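Local coordinates for putative type I restriction enzyme R protein (Bacteroides fragilis NCTC 9343, PDB 3EVY) that probably serves, as the C-terminal part of a type I restriction enzyme R subunit, in the ATP-dependent cleavage of DNA by the R, M and S complex, at residues F31-V37 and D83-K87; K46-V50 and Y88-S92. All blocks are in the same frame, centred on the assembly; numbering follows the deposited sequence.

Interaction 1. Residues F31-V37 and D83-K87; sequences FPTVKSV and DYQSK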
ATOM      1  N   PHE A  31      -1.650   8.961   5.138  1.00 37.80           N
ATOM      2  CA  PHE A  31      -0.189   8.831   5.447  1.00 36.33           C
ATOM      3  C   PHE A  31       0.570   9.301   4.242  1.00 35.60           C
ATOM      4  O   PHE A  31       0.994   8.501   3.424  1.00 35.30           O
ATOM      5  CB  PHE A  31       0.154   7.376   5.758  1.00 36.38           C
ATOM      6  CG  PHE A  31      -0.819   6.777   6.787  1.00 40.29           C
ATOM      7  CD1 PHE A  31      -0.816   7.213   8.109  1.00 41.28           C
ATOM      8  CD2 PHE A  31      -1.721   5.794   6.403  1.00 43.63           C
ATOM      9  CE1 PHE A  31      -1.767   6.708   9.011  1.00 44.47           C
ATOM     10  CE2 PHE A  31      -2.658   5.260   7.288  1.00 43.23           C
ATOM     11  CZ  PHE A  31      -2.681   5.700   8.592  1.00 43.99           C
ATOM     12  N   PRO A  32       0.668  10.617   4.092  1.00 35.13           N
ATOM     13  CA  PRO A  32       1.233  11.204   2.892  1.00 35.42           C
ATOM     14  C   PRO A  32       2.691  10.867   2.641  1.00 34.60           C
ATOM     15  O   PRO A  32       3.097  10.914   1.518  1.00 36.37           O
ATOM     16  CB  PRO A  32       0.992  12.711   3.087  1.00 34.25           C
ATOM     17  CG  PRO A  32       0.831  12.901   4.581  1.00 33.65           C
ATOM     18  CD  PRO A  32       0.092  11.636   5.005  1.00 35.11           C
ATOM     19  N   THR A  33       3.481  10.554   3.682  1.00 35.82           N
ATOM     20  CA  THR A  33       4.882  10.277   3.540  1.00 37.21           C
ATOM     21  C   THR A  33       5.292   9.148   4.509  1.00 36.02           C
ATOM     22  O   THR A  33       4.546   8.747   5.375  1.00 35.90           O
ATOM     23  CB  THR A  33       5.754  11.514   3.924  1.00 38.85           C
ATOM     24  OG1 THR A  33       5.458  11.849   5.295  1.00 38.14           O
ATOM     25  CG2 THR A  33       5.444  12.717   2.996  1.00 39.83           C
ATOM     26  N   VAL A  34       6.485   8.649   4.341  1.00 37.53           N
ATOM     27  CA  VAL A  34       6.940   7.557   5.253  1.00 39.78           C
ATOM     28  C   VAL A  34       7.099   8.104   6.671  1.00 39.91           C
ATOM     29  O   VAL A  34       6.656   7.497   7.640  1.00 39.52           O
ATOM     30  CB  VAL A  34       8.160   6.861   4.702  1.00 39.54           C
ATOM     31  CG1 VAL A  34       8.772   5.843   5.725  1.00 40.06           C
ATOM     32  CG2 VAL A  34       7.782   6.146   3.361  1.00 38.38           C
ATOM     33  N   LYS A  35       7.662   9.299   6.784  1.00 40.71           N
ATOM     34  CA  LYS A  35       7.882   9.894   8.089  1.00 42.43           C
ATOM     35  C   LYS A  35       6.573  10.114   8.807  1.00 42.23           C
ATOM     36  O   LYS A  35       6.534   9.981  10.027  1.00 42.49           O
ATOM     37  CB  LYS A  35       8.592  11.237   7.948  1.00 43.16           C
ATOM     38  CG  LYS A  35       9.304  11.670   9.196  1.00 46.82           C
ATOM     39  CD  LYS A  35      10.361  12.706   8.885  1.00 53.51           C
ATOM     40  CE  LYS A  35      11.726  12.021   8.740  1.00 60.33           C
ATOM     41  NZ  LYS A  35      12.730  12.784   7.965  1.00 61.86           N
ATOM     42  N   SER A  36       5.504  10.474   8.075  1.00 41.89           N
ATOM     43  CA  SER A  36       4.157  10.657   8.728  1.00 41.00           C
ATOM     44  C   SER A  36       3.680   9.414   9.509  1.00 41.11           C
ATOM     45  O   SER A  36       2.948   9.523  10.551  1.00 40.14           O
ATOM     46  CB  SER A  36       3.103  11.099   7.722  1.00 40.26           C
ATOM     47  OG  SER A  36       2.579  10.003   7.025  1.00 43.31           O
ATOM     48  N   VAL A  37       4.093   8.233   9.041  1.00 41.36           N
ATOM     49  CA  VAL A  37       3.769   6.975   9.751  1.00 42.88           C
ATOM     50  C   VAL A  37       4.564   6.917  11.041  1.00 45.19           C
ATOM     51  O   VAL A  37       4.015   6.640  12.121  1.00 47.10           O
ATOM     52  CB  VAL A  37       4.047   5.679   8.931  1.00 41.74           C
ATOM     53  CG1 VAL A  37       3.671   4.415   9.771  1.00 40.87           C
ATOM     54  CG2 VAL A  37       3.300   5.671   7.608  1.00 42.62           C
ATOM     55  N   ASP A  83       9.664   1.286   1.633  1.00 44.06           N
ATOM     56  CA  ASP A  83       9.884   2.151   2.789  1.00 42.46           C
ATOM     57  C   ASP A  83       8.681   2.193   3.733  1.00 42.21           C
ATOM     58  O   ASP A  83       8.830   2.134   4.935  1.00 41.51           O
ATOM     59  CB  ASP A  83      10.309   3.548   2.315  1.00 44.24           C
ATOM     60  CG  ASP A  83      11.695   3.544   1.629  1.00 47.43           C
ATOM     61  OD1 ASP A  83      12.502   2.628   1.883  1.00 51.02           O
ATOM     62  OD2 ASP A  83      11.953   4.429   0.804  1.00 51.44           O
ATOM     63  N   TYR A  84       7.459   2.258   3.206  1.00 40.50           N
ATOM     64  CA  TYR A  84       6.305   2.092   4.085  1.00 40.99           C
ATOM     65  C   TYR A  84       6.311   0.683   4.708  1.00 41.37           C
ATOM     66  O   TYR A  84       5.917   0.489   5.858  1.00 40.97           O
ATOM     67  CB  TYR A  84       5.006   2.286   3.305  1.00 40.66           C
ATOM     68  CG  TYR A  84       4.636   3.739   3.009  1.00 41.93           C
ATOM     69  CD1 TYR A  84       4.118   4.578   4.022  1.00 40.77           C
ATOM     70  CD2 TYR A  84       4.772   4.266   1.705  1.00 41.53           C
ATOM     71  CE1 TYR A  84       3.731   5.874   3.741  1.00 38.54           C
ATOM     72  CE2 TYR A  84       4.413   5.588   1.429  1.00 36.93           C
ATOM     73  CZ  TYR A  84       3.890   6.376   2.434  1.00 37.46           C
ATOM     74  OH  TYR A  84       3.502   7.687   2.165  1.00 39.66           O
ATOM     75  N   GLN A  85       6.767  -0.290   3.933  1.00 40.52           N
ATOM     76  CA  GLN A  85       6.718  -1.674   4.386  1.00 42.25           C
ATOM     77  C   GLN A  85       7.695  -1.858   5.565  1.00 43.15           C
ATOM     78  O   GLN A  85       7.382  -2.537   6.543  1.00 42.24           O
ATOM     79  CB  GLN A  85       7.056  -2.571   3.237  1.00 41.10           C
ATOM     80  CG  GLN A  85       6.766  -4.036   3.461  1.00 45.79           C
ATOM     81  CD  GLN A  85       7.314  -4.884   2.327  1.00 46.62           C
ATOM     82  OE1 GLN A  85       8.524  -5.049   2.187  1.00 51.53           O
ATOM     83  NE2 GLN A  85       6.447  -5.399   1.521  1.00 43.34           N
ATOM     84  N   SER A  86       8.854  -1.200   5.529  1.00 44.01           N
ATOM     85  CA  SER A  86       9.759  -1.302   6.718  1.00 46.55           C
ATOM     86  C   SER A  86       9.045  -0.861   7.991  1.00 45.71           C
ATOM     87  O   SER A  86       9.177  -1.518   9.047  1.00 46.57           O
ATOM     88  CB  SER A  86      11.043  -0.485   6.549  1.00 46.27           C
ATOM     89  OG  SER A  86      11.653  -0.878   5.328  1.00 52.06           O
ATOM     90  N   LYS A  87       8.281   0.231   7.901  1.00 45.81           N
ATOM     91  CA  LYS A  87       7.532   0.728   9.083  1.00 46.37           C
ATOM     92  C   LYS A  87       6.516  -0.288   9.526  1.00 46.91           C
ATOM     93  O   LYS A  87       6.251  -0.464  10.741  1.00 47.72           O
ATOM     94  CB  LYS A  87       6.770   2.039   8.784  1.00 45.92           C
ATOM     95  CG  LYS A  87       7.617   3.189   8.369  1.00 48.17           C
ATOM     96  CD  LYS A  87       8.440   3.720   9.553  1.00 47.92           C
ATOM     97  CE  LYS A  87       8.663   5.261   9.514  1.00 49.78           C
ATOM     98  NZ  LYS A  87       9.840   5.626  10.440  1.00 54.30           N
TER
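An N-capped helical turn packs here against helix 78-91 in an all-helical piece of the R-subunit C-terminal region, centred on the Tyr84 ring. At the start, Phe31 sets CB 4.4 Å from Tyr84 CE1, and its O lies 2.9 Å from Tyr84 OH; its own ring turns away to meet Phe27 and Phe49. The same hydroxyl packs against the start of the turn, with Thr33 CA 3.2 Å from Tyr84 OH. Thr33 is the N-cap of helix 34-38: its OG1 accepts from Ser36 N at 3.1 Å, while Ser36 OG returns a bond to Thr33 O at 2.9 Å. Val34 makes a CH-pi contact, CG2 standing 3.7 Å from the Tyr84 ring centroid, 4° off its normal, and 3.8 Å from Asp83 CB. The Lys87 side chain lies along Val34, CE being 3.5 Å from Val34 O and 3.8 Å from Val34 CG1. One turn on, Val37 CG1 packs 4.0 Å from Lys87 CB, and its CG2 meets the ring edge, 3.8 Å from Tyr84 CD1.

Interaction 2. Residues K46-V50 and Y88-S92; sequences KRRFV and YLDMS
A knob-into-hole contact between helix 43-63 and the C-terminal end of helix 78-91 puts Met91 among Lys46, Arg47, Phe49 and Val50. Residues 46-50 are helix (Val50 N bonded to Lys46 O, 3.1 Å), as are 88-91; Ser92 OG bonds to Tyr88 O at 2.9 Å. The nearest CA pair is Val50 and Tyr88, 6.0 Å apart. Met91, with chi1 near -146°, chi2 near 139° and chi3 t, extends its CE to 3.5 Å from Lys46 CB. Its SD lies 3.9 Å from Phe49 CD2 and 4.9 Å from the ring centroid, 59° off the normal, an oblique Met-aromatic contact. Phe49 (chi1 t) brings its edge to Tyr88, CE2 being 3.8 Å from Tyr88 CA. Val50 CG1 packs 3.8 Å from Tyr88 CE1. Arg47 (chi1 and chi2 m) gives a weak hydrogen bond, NH2 to Met91 O, 3.3 Å. Around this joint, Val37 of helix 34-38 touches Phe49 and Met91, and Tyr88, from helix 78-91, also lies on Phe53, Arg54 and Leu57 farther along helix 43-63.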
ATOM      1  N   LYS A  46      -1.982   3.814  14.735  1.00 46.95           N
ATOM      2  CA  LYS A  46      -1.020   2.765  14.365  1.00 48.02           C
ATOM      3  C   LYS A  46      -1.728   1.527  13.871  1.00 47.79           C
ATOM      4  O   LYS A  46      -1.323   0.972  12.879  1.00 46.29           O
ATOM      5  CB  LYS A  46      -0.058   2.406  15.479  1.00 47.80           C
ATOM      6  CG  LYS A  46       0.681   3.581  15.960  1.00 50.32           C
ATOM      7  CD  LYS A  46       1.187   3.303  17.338  1.00 57.86           C
ATOM      8  CE  LYS A  46       2.629   2.917  17.276  1.00 60.07           C
ATOM      9  NZ  LYS A  46       3.480   3.883  18.034  1.00 65.37           N
ATOM     10  N   ARG A  47      -2.821   1.129  14.520  1.00 48.58           N
ATOM     11  CA  ARG A  47      -3.575  -0.015  14.001  1.00 49.51           C
ATOM     12  C   ARG A  47      -4.176   0.237  12.613  1.00 48.20           C
ATOM     13  O   ARG A  47      -4.190  -0.674  11.775  1.00 45.25           O
ATOM     14  CB  ARG A  47      -4.652  -0.490  14.950  1.00 50.34           C
ATOM     15  CG  ARG A  47      -4.132  -0.747  16.359  1.00 56.88           C
ATOM     16  CD  ARG A  47      -2.961  -1.722  16.357  1.00 64.90           C
ATOM     17  NE  ARG A  47      -1.649  -1.055  16.228  1.00 71.05           N
ATOM     18  CZ  ARG A  47      -0.467  -1.684  16.316  1.00 70.99           C
ATOM     19  NH1 ARG A  47      -0.418  -3.003  16.514  1.00 72.50           N
ATOM     20  NH2 ARG A  47       0.661  -1.006  16.200  1.00 70.49           N
ATOM     21  N   ARG A  48      -4.675   1.453  12.402  1.00 47.32           N
ATOM     22  CA  ARG A  48      -5.284   1.826  11.127  1.00 48.51           C
ATOM     23  C   ARG A  48      -4.236   1.663  10.002  1.00 48.51           C
ATOM     24  O   ARG A  48      -4.541   1.137   8.923  1.00 47.39           O
ATOM     25  CB  ARG A  48      -5.798   3.262  11.204  1.00 49.15           C
ATOM     26  CG  ARG A  48      -6.198   3.950   9.888  1.00 53.61           C
ATOM     27  CD  ARG A  48      -7.220   5.026  10.276  1.00 63.30           C
ATOM     28  NE  ARG A  48      -7.746   4.728  11.638  1.00 65.55           N
ATOM     29  CZ  ARG A  48      -8.600   5.502  12.309  1.00 67.76           C
ATOM     30  NH1 ARG A  48      -9.021   6.635  11.725  1.00 69.27           N
ATOM     31  NH2 ARG A  48      -9.037   5.157  13.543  1.00 64.92           N
ATOM     32  N   PHE A  49      -3.014   2.118  10.277  1.00 46.87           N
ATOM     33  CA  PHE A  49      -1.983   2.077   9.296  1.00 48.14           C
ATOM     34  C   PHE A  49      -1.618   0.630   8.978  1.00 48.04           C
ATOM     35  O   PHE A  49      -1.635   0.236   7.802  1.00 48.07           O
ATOM     36  CB  PHE A  49      -0.723   2.789   9.771  1.00 46.92           C
ATOM     37  CG  PHE A  49       0.482   2.364   9.015  1.00 48.42           C
ATOM     38  CD1 PHE A  49       0.694   2.839   7.709  1.00 45.63           C
ATOM     39  CD2 PHE A  49       1.389   1.468   9.560  1.00 44.62           C
ATOM     40  CE1 PHE A  49       1.787   2.422   6.984  1.00 44.61           C
ATOM     41  CE2 PHE A  49       2.464   1.095   8.861  1.00 48.25           C
ATOM     42  CZ  PHE A  49       2.682   1.557   7.560  1.00 43.74           C
ATOM     43  N   VAL A  50      -1.297  -0.151  10.007  1.00 46.68           N
ATOM     44  CA  VAL A  50      -1.065  -1.590   9.836  1.00 46.82           C
ATOM     45  C   VAL A  50      -2.156  -2.312   9.008  1.00 46.68           C
ATOM     46  O   VAL A  50      -1.856  -3.040   8.074  1.00 43.88           O
ATOM     47  CB  VAL A  50      -0.898  -2.245  11.225  1.00 47.27           C
ATOM     48  CG1 VAL A  50      -0.844  -3.786  11.121  1.00 48.23           C
ATOM     49  CG2 VAL A  50       0.328  -1.722  11.842  1.00 46.73           C
ATOM     50  N   TYR A  88       5.867  -0.898   8.546  1.00 46.79           N
ATOM     51  CA  TYR A  88       4.820  -1.855   8.815  1.00 47.39           C
ATOM     52  C   TYR A  88       5.440  -3.083   9.523  1.00 49.40           C
ATOM     53  O   TYR A  88       4.926  -3.517  10.554  1.00 48.65           O
ATOM     54  CB  TYR A  88       4.149  -2.229   7.501  1.00 47.54           C
ATOM     55  CG  TYR A  88       3.323  -3.513   7.535  1.00 45.77           C
ATOM     56  CD1 TYR A  88       2.016  -3.521   8.040  1.00 41.98           C
ATOM     57  CD2 TYR A  88       3.827  -4.690   7.002  1.00 43.20           C
ATOM     58  CE1 TYR A  88       1.241  -4.701   8.072  1.00 39.94           C
ATOM     59  CE2 TYR A  88       3.061  -5.872   6.974  1.00 43.95           C
ATOM     60  CZ  TYR A  88       1.769  -5.881   7.533  1.00 46.14           C
ATOM     61  OH  TYR A  88       1.023  -7.077   7.511  1.00 43.23           O
ATOM     62  N   LEU A  89       6.569  -3.580   9.016  1.00 51.52           N
ATOM     63  CA  LEU A  89       7.272  -4.705   9.666  1.00 55.70           C
ATOM     64  C   LEU A  89       7.712  -4.437  11.131  1.00 58.75           C
ATOM     65  O   LEU A  89       7.618  -5.334  11.990  1.00 59.93           O
ATOM     66  CB  LEU A  89       8.443  -5.190   8.818  1.00 55.67           C
ATOM     67  CG  LEU A  89       8.087  -5.864   7.493  1.00 54.91           C
ATOM     68  CD1 LEU A  89       9.251  -5.912   6.564  1.00 57.36           C
ATOM     69  CD2 LEU A  89       7.540  -7.264   7.752  1.00 58.26           C
ATOM     70  N   ASP A  90       8.159  -3.222  11.431  1.00 61.64           N
ATOM     71  CA  ASP A  90       8.480  -2.845  12.815  1.00 64.91           C
ATOM     72  C   ASP A  90       7.227  -2.698  13.657  1.00 66.26           C
ATOM     73  O   ASP A  90       7.251  -2.856  14.864  1.00 66.93           O
ATOM     74  CB  ASP A  90       9.202  -1.501  12.871  1.00 64.84           C
ATOM     75  CG  ASP A  90      10.496  -1.507  12.114  1.00 67.99           C
ATOM     76  OD1 ASP A  90      10.884  -2.583  11.625  1.00 71.44           O
ATOM     77  OD2 ASP A  90      11.122  -0.428  11.977  1.00 71.26           O
ATOM     78  N   MET A  91       6.133  -2.355  13.015  1.00 68.10           N
ATOM     79  CA  MET A  91       4.949  -1.916  13.718  1.00 69.58           C
ATOM     80  C   MET A  91       3.985  -3.054  14.004  1.00 70.90           C
ATOM     81  O   MET A  91       3.033  -2.901  14.797  1.00 71.82           O
ATOM     82  CB  MET A  91       4.223  -0.912  12.842  1.00 70.00           C
ATOM     83  CG  MET A  91       3.533   0.180  13.551  1.00 68.74           C
ATOM     84  SD  MET A  91       3.877   1.617  12.569  1.00 66.88           S
ATOM     85  CE  MET A  91       2.520   2.594  13.158  1.00 64.54           C
ATOM     86  N   SER A  92       4.174  -4.172  13.324  1.00 71.49           N
ATOM     87  CA  SER A  92       3.242  -5.267  13.490  1.00 72.41           C
ATOM     88  C   SER A  92       3.908  -6.471  14.171  1.00 73.15           C
ATOM     89  O   SER A  92       3.315  -7.074  15.081  1.00 74.33           O
ATOM     90  CB  SER A  92       2.572  -5.645  12.154  1.00 71.73           C
ATOM     91  OG  SER A  92       3.536  -6.012  11.184  1.00 70.58           O
TER

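From the N terminus, helix 12-30 leads into 31-37, the first half of interaction 1, and the chain then enters helix 43-63, which carries 46-50. Helix 78-91 supplies both second segments in succession: 83-87 closes a 45-residue excursion back onto 31-37, and 88-92 closes one of 37 residues onto 46-50. Since the segments alternate, the two closures cross. The result ties short helix 34-38 and long helix 43-63 to consecutive turns of one helix. The contacts also touch directly, their centres about 10 Å apart: Val37 CG2 is 3.6 Å from Phe49 CE1, Phe31 CZ 3.7 Å from Phe49 CB, and Val37 CG1 4.0 Å from Met91 SD, evidence of a continuous apolar cluster.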